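Local coordinates for proteasome accessory factor B/C (PafBC) (Paenarthrobacter aurescens, PDB 6SJ9), which probably regulates transcription in the bacterial DNA damage response, through winged helix-turn-helix and WYL domains, at residues W183-V195 against P227-E241. Numbering follows the deposited sequence.
Sequences WGLGSRFGQWYLV and PKDFNARAELDELNE
Arg-188 grips Asp-237 side-on, and two of its nitrogens, NE and NH2, go to one oxygen: NH2 lies 2.8 Å from Asp-237 OD1, while NE meets the same atom on its anti side at 3.1 Å. Neither bond is straight (N-H...O 140° and 135°). The third nitrogen, NH1, bonds back to Ser-187 O, which fixes the rotation of the guanidinium, and Leu-236 CB packs over one of its faces. A leucine in place of Arg-188 would probably leave the Asp-237 carboxylate without its charge partner and Ser-187 O without this donor.

Deeper in, Leu-236 brings CD2 to 3.6 Å from Gly-186 CA; a beta carbon on that glycine would clash with the methyl. Leu-239 plants CD1 over the centre of the Tyr-193 ring, 3.4 Å from its centroid, and Glu-241 CG sits likewise over Phe-189, in the type I' turn of the hairpin. At the far end Trp-183 CB sits over the Phe-230 ring, and chi1 of -61°, with CG anti to the carbonyl carbon, swings the indole so that Pro-227 CD lies over one face, 3.4 Å from Trp-183 CE2.

The short helix 232-237 and its flanks thus cover one face of the hairpin in the Sm-fold-like WYL sheet, with helix 147-159 packed against Leu-185 and Leu-194. CH-pi and aliphatic contacts make up most of this interface, and the one salt bridge across it ties a buried arginine to an exposed aspartate.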
loop_
_atom_site.group_PDB
_atom_site.type_symbol
_atom_site.label_atom_id
_atom_site.label_comp_id
_atom_site.label_asym_id
_atom_site.label_seq_id
_atom_site.Cartn_x
_atom_site.Cartn_y
_atom_site.Cartn_z
ATOM N N TRP A 183 18.710 -17.444 -10.696
ATOM C CA TRP A 183 17.660 -18.451 -10.883
ATOM C C TRP A 183 16.296 -17.976 -10.433
ATOM O O TRP A 183 15.270 -18.389 -10.997
ATOM C CB TRP A 183 17.962 -19.725 -10.125
ATOM C CG TRP A 183 19.215 -20.412 -10.529
ATOM C CD1 TRP A 183 20.054 -20.089 -11.551
ATOM C CD2 TRP A 183 19.783 -21.568 -9.888
ATOM N NE1 TRP A 183 21.111 -21.001 -11.601
ATOM C CE2 TRP A 183 20.967 -21.895 -10.568
ATOM C CE3 TRP A 183 19.404 -22.343 -8.795
ATOM C CZ2 TRP A 183 21.769 -22.989 -10.202
ATOM C CZ3 TRP A 183 20.214 -23.420 -8.429
ATOM C CH2 TRP A 183 21.372 -23.731 -9.142
ATOM N N GLY A 184 16.253 -17.129 -9.422
ATOM C CA GLY A 184 14.964 -16.688 -8.946
ATOM C C GLY A 184 15.072 -15.619 -7.888
ATOM O O GLY A 184 16.121 -15.420 -7.271
ATOM N N LEU A 185 13.983 -14.887 -7.758
ATOM C CA LEU A 185 13.736 -13.976 -6.670
ATOM C C LEU A 185 12.665 -14.565 -5.758
ATOM O O LEU A 185 11.753 -15.270 -6.209
ATOM C CB LEU A 185 13.277 -12.631 -7.195
ATOM C CG LEU A 185 14.321 -11.804 -7.948
ATOM C CD1 LEU A 185 13.596 -10.802 -8.765
ATOM C CD2 LEU A 185 15.225 -11.093 -6.930
ATOM N N GLY A 186 12.739 -14.230 -4.484
ATOM C CA GLY A 186 11.824 -14.842 -3.542
ATOM C C GLY A 186 11.635 -13.999 -2.302
ATOM O O GLY A 186 12.490 -13.182 -1.937
ATOM N N SER A 187 10.481 -14.178 -1.675
ATOM C CA SER A 187 10.114 -13.439 -0.480
ATOM C C SER A 187 9.830 -14.439 0.621
ATOM O O SER A 187 9.024 -15.347 0.434
ATOM C CB SER A 187 8.866 -12.594 -0.731
ATOM O OG SER A 187 8.710 -11.699 0.325
ATOM N N ARG A 188 10.563 -14.356 1.705
ATOM C CA ARG A 188 10.167 -15.058 2.920
ATOM C C ARG A 188 10.358 -14.133 4.101
ATOM O O ARG A 188 11.392 -13.468 4.214
ATOM C CB ARG A 188 10.841 -16.407 3.118
ATOM C CG ARG A 188 10.060 -17.477 2.389
ATOM C CD ARG A 188 10.965 -18.501 1.780
ATOM N NE ARG A 188 10.260 -19.562 1.053
ATOM C CZ ARG A 188 9.413 -19.391 0.029
ATOM N NH1 ARG A 188 9.102 -18.164 -0.426
ATOM N NH2 ARG A 188 8.889 -20.470 -0.565
ATOM N N PHE A 189 9.353 -14.128 4.989
ATOM C CA PHE A 189 9.331 -13.280 6.182
ATOM C C PHE A 189 9.281 -11.802 5.798
ATOM O O PHE A 189 9.814 -10.943 6.509
ATOM C CB PHE A 189 10.558 -13.562 7.052
ATOM C CG PHE A 189 10.942 -15.019 7.090
ATOM C CD1 PHE A 189 10.102 -15.969 7.650
ATOM C CD2 PHE A 189 12.146 -15.448 6.537
ATOM C CE1 PHE A 189 10.463 -17.322 7.678
ATOM C CE2 PHE A 189 12.518 -16.797 6.550
ATOM C CZ PHE A 189 11.673 -17.734 7.128
ATOM N N GLY A 190 8.595 -11.490 4.692
ATOM C CA GLY A 190 8.524 -10.139 4.177
ATOM C C GLY A 190 9.746 -9.666 3.396
ATOM O O GLY A 190 9.653 -8.648 2.705
ATOM N N GLN A 191 10.864 -10.404 3.423
ATOM C CA GLN A 191 12.138 -9.940 2.873
ATOM C C GLN A 191 12.505 -10.680 1.589
ATOM O O GLN A 191 12.313 -11.897 1.485
ATOM C CB GLN A 191 13.257 -10.140 3.913
ATOM C CG GLN A 191 13.078 -9.285 5.175
ATOM C CD GLN A 191 12.771 -7.825 4.825
ATOM O OE1 GLN A 191 11.608 -7.391 4.863
ATOM N NE2 GLN A 191 13.812 -7.063 4.467
ATOM N N TRP A 192 13.109 -9.954 0.643
ATOM C CA TRP A 192 13.351 -10.480 -0.689
ATOM C C TRP A 192 14.779 -11.004 -0.843
ATOM O O TRP A 192 15.744 -10.422 -0.339
ATOM C CB TRP A 192 13.078 -9.436 -1.750
ATOM C CG TRP A 192 11.624 -9.254 -2.075
ATOM C CD1 TRP A 192 10.737 -8.380 -1.475
ATOM C CD2 TRP A 192 10.874 -9.983 -3.039
ATOM N NE1 TRP A 192 9.492 -8.497 -2.061
ATOM C CE2 TRP A 192 9.539 -9.484 -3.006
ATOM C CE3 TRP A 192 11.184 -11.024 -3.918
ATOM C CZ2 TRP A 192 8.523 -9.988 -3.826
ATOM C CZ3 TRP A 192 10.164 -11.527 -4.746
ATOM C CH2 TRP A 192 8.842 -10.998 -4.689
ATOM N N TYR A 193 14.897 -12.074 -1.594
ATOM C CA TYR A 193 16.135 -12.806 -1.780
ATOM C C TYR A 193 16.304 -13.075 -3.267
ATOM O O TYR A 193 15.319 -13.293 -3.975
ATOM C CB TYR A 193 16.114 -14.167 -1.084
ATOM C CG TYR A 193 15.948 -14.086 0.420
ATOM C CD1 TYR A 193 14.705 -13.841 0.989
ATOM C CD2 TYR A 193 17.036 -14.241 1.272
ATOM C CE1 TYR A 193 14.559 -13.763 2.389
ATOM C CE2 TYR A 193 16.897 -14.165 2.661
ATOM C CZ TYR A 193 15.656 -13.924 3.206
ATOM O OH TYR A 193 15.524 -13.839 4.581
ATOM N N LEU A 194 17.565 -13.165 -3.687
ATOM C CA LEU A 194 17.983 -13.681 -4.983
ATOM C C LEU A 194 18.631 -15.045 -4.752
ATOM O O LEU A 194 19.451 -15.217 -3.825
ATOM C CB LEU A 194 18.992 -12.720 -5.620
ATOM C CG LEU A 194 19.753 -13.289 -6.832
ATOM C CD1 LEU A 194 18.882 -13.444 -8.104
ATOM C CD2 LEU A 194 20.957 -12.419 -7.109
ATOM N N VAL A 195 18.218 -16.039 -5.527
ATOM C CA VAL A 195 18.899 -17.324 -5.506
ATOM C C VAL A 195 19.493 -17.533 -6.885
ATOM O O VAL A 195 18.872 -17.181 -7.899
ATOM C CB VAL A 195 18.000 -18.519 -5.097
ATOM C CG1 VAL A 195 16.868 -18.669 -6.055
ATOM C CG2 VAL A 195 18.813 -19.811 -5.125
ATOM N N PRO A 227 19.623 -24.413 -14.489
ATOM C CA PRO A 227 19.469 -25.891 -14.530
ATOM C C PRO A 227 17.997 -26.274 -14.646
ATOM O O PRO A 227 17.131 -25.575 -14.138
ATOM C CB PRO A 227 20.057 -26.359 -13.186
ATOM C CG PRO A 227 19.869 -25.246 -12.294
ATOM C CD PRO A 227 19.966 -23.942 -13.139
ATOM N N LYS A 228 17.704 -27.334 -15.395
ATOM C CA LYS A 228 16.298 -27.704 -15.577
ATOM C C LYS A 228 15.671 -28.132 -14.257
ATOM O O LYS A 228 14.523 -27.783 -13.975
ATOM C CB LYS A 228 16.144 -28.811 -16.623
ATOM C CG LYS A 228 15.148 -28.471 -17.765
ATOM C CD LYS A 228 13.794 -27.931 -17.236
ATOM C CE LYS A 228 12.778 -27.597 -18.360
ATOM N NZ LYS A 228 11.460 -27.013 -17.852
ATOM N N ASP A 229 16.406 -28.872 -13.439
ATOM C CA ASP A 229 15.914 -29.335 -12.140
ATOM C C ASP A 229 16.258 -28.318 -11.042
ATOM O O ASP A 229 17.087 -28.549 -10.163
ATOM C CB ASP A 229 16.481 -30.715 -11.837
ATOM C CG ASP A 229 17.999 -30.724 -11.842
ATOM O OD1 ASP A 229 18.588 -29.936 -12.625
ATOM O OD2 ASP A 229 18.599 -31.515 -11.083
ATOM N N PHE A 230 15.617 -27.155 -11.119
ATOM C CA PHE A 230 15.768 -26.093 -10.127
ATOM C C PHE A 230 14.423 -25.760 -9.510
ATOM O O PHE A 230 13.516 -25.291 -10.208
ATOM C CB PHE A 230 16.370 -24.821 -10.726
ATOM C CG PHE A 230 15.935 -23.558 -9.998
ATOM C CD1 PHE A 230 16.282 -23.338 -8.665
ATOM C CD2 PHE A 230 15.192 -22.591 -10.669
ATOM C CE1 PHE A 230 15.881 -22.200 -8.006
ATOM C CE2 PHE A 230 14.789 -21.431 -10.034
ATOM C CZ PHE A 230 15.134 -21.224 -8.693
ATOM N N ASN A 231 14.286 -26.005 -8.212
ATOM C CA ASN A 231 13.058 -25.668 -7.496
ATOM C C ASN A 231 13.279 -24.424 -6.635
ATOM O O ASN A 231 13.991 -24.480 -5.625
ATOM C CB ASN A 231 12.577 -26.847 -6.655
ATOM C CG ASN A 231 11.186 -26.618 -6.077
ATOM O OD1 ASN A 231 10.534 -25.598 -6.355
ATOM N ND2 ASN A 231 10.714 -27.582 -5.290
ATOM N N ALA A 232 12.674 -23.300 -7.039
ATOM C CA ALA A 232 12.850 -22.064 -6.277
ATOM C C ALA A 232 12.172 -22.134 -4.911
ATOM O O ALA A 232 12.728 -21.653 -3.916
ATOM C CB ALA A 232 12.300 -20.865 -7.057
ATOM N N ARG A 233 10.986 -22.754 -4.839
ATOM C CA ARG A 233 10.246 -22.796 -3.580
ATOM C C ARG A 233 10.958 -23.655 -2.539
ATOM O O ARG A 233 11.001 -23.296 -1.356
ATOM C CB ARG A 233 8.822 -23.292 -3.837
ATOM C CG ARG A 233 7.988 -23.537 -2.582
ATOM C CD ARG A 233 6.644 -24.153 -2.950
ATOM N NE ARG A 233 5.824 -24.456 -1.785
ATOM C CZ ARG A 233 4.534 -24.774 -1.852
ATOM N NH1 ARG A 233 3.924 -24.821 -3.033
ATOM N NH2 ARG A 233 3.856 -25.038 -0.746
ATOM N N ALA A 234 11.512 -24.797 -2.958
ATOM C CA ALA A 234 12.235 -25.651 -2.023
ATOM C C ALA A 234 13.536 -25.002 -1.571
ATOM O O ALA A 234 13.950 -25.174 -0.416
ATOM C CB ALA A 234 12.522 -27.012 -2.660
ATOM N N GLU A 235 14.190 -24.252 -2.464
ATOM C CA GLU A 235 15.441 -23.589 -2.105
ATOM C C GLU A 235 15.216 -22.505 -1.048
ATOM O O GLU A 235 15.988 -22.389 -0.084
ATOM C CB GLU A 235 16.074 -22.992 -3.361
ATOM C CG GLU A 235 17.456 -22.496 -3.135
ATOM C CD GLU A 235 18.366 -23.630 -2.739
ATOM O OE1 GLU A 235 18.260 -24.719 -3.359
ATOM O OE2 GLU A 235 19.172 -23.438 -1.807
ATOM N N LEU A 236 14.143 -21.722 -1.203
ATOM C CA LEU A 236 13.845 -20.620 -0.298
ATOM C C LEU A 236 13.229 -21.118 1.015
ATOM O O LEU A 236 13.535 -20.588 2.092
ATOM C CB LEU A 236 12.897 -19.636 -0.995
ATOM C CG LEU A 236 13.296 -18.787 -2.215
ATOM C CD1 LEU A 236 12.132 -18.660 -3.211
ATOM C CD2 LEU A 236 13.736 -17.396 -1.774
ATOM N N ASP A 237 12.389 -22.163 0.943
ATOM C CA ASP A 237 11.863 -22.795 2.149
ATOM C C ASP A 237 12.977 -23.251 3.083
ATOM O O ASP A 237 12.816 -23.194 4.305
ATOM C CB ASP A 237 10.983 -24.004 1.782
ATOM C CG ASP A 237 9.549 -23.623 1.380
ATOM O OD1 ASP A 237 9.200 -22.421 1.421
ATOM O OD2 ASP A 237 8.770 -24.543 1.023
ATOM N N GLU A 238 14.116 -23.683 2.542
ATOM C CA GLU A 238 15.202 -24.068 3.436
ATOM C C GLU A 238 15.775 -22.869 4.201
ATOM O O GLU A 238 16.507 -23.057 5.171
ATOM C CB GLU A 238 16.281 -24.838 2.663
ATOM C CG GLU A 238 17.331 -25.419 3.598
ATOM C CD GLU A 238 18.269 -26.430 2.960
ATOM O OE1 GLU A 238 18.127 -26.732 1.746
ATOM O OE2 GLU A 238 19.104 -26.977 3.725
ATOM N N LEU A 239 15.456 -21.642 3.797
ATOM C CA LEU A 239 15.936 -20.473 4.525
ATOM C C LEU A 239 15.407 -20.488 5.959
ATOM O O LEU A 239 14.252 -20.837 6.217
ATOM C CB LEU A 239 15.510 -19.185 3.814
ATOM C CG LEU A 239 16.361 -18.767 2.624
ATOM C CD1 LEU A 239 15.864 -17.423 2.124
ATOM C CD2 LEU A 239 17.829 -18.695 3.056
ATOM N N ASN A 240 16.270 -20.084 6.884
ATOM C CA ASN A 240 15.962 -19.956 8.303
ATOM C C ASN A 240 15.893 -18.488 8.714
ATOM O O ASN A 240 16.750 -17.685 8.324
ATOM C CB ASN A 240 16.994 -20.709 9.150
ATOM C CG ASN A 240 16.818 -22.219 9.068
ATOM O OD1 ASN A 240 15.691 -22.725 9.062
ATOM N ND2 ASN A 240 17.931 -22.947 9.003
ATOM N N GLU A 241 14.842 -18.144 9.463
ATOM C CA GLU A 241 14.587 -16.764 9.851
ATOM C C GLU A 241 15.782 -16.204 10.613
ATOM O O GLU A 241 16.529 -16.938 11.273
ATOM C CB GLU A 241 13.368 -16.718 10.768
ATOM C CG GLU A 241 12.649 -15.399 10.883
ATOM C CD GLU A 241 11.295 -15.563 11.544
ATOM O OE1 GLU A 241 10.385 -14.754 11.257
ATOM O OE2 GLU A 241 11.115 -16.562 12.286
#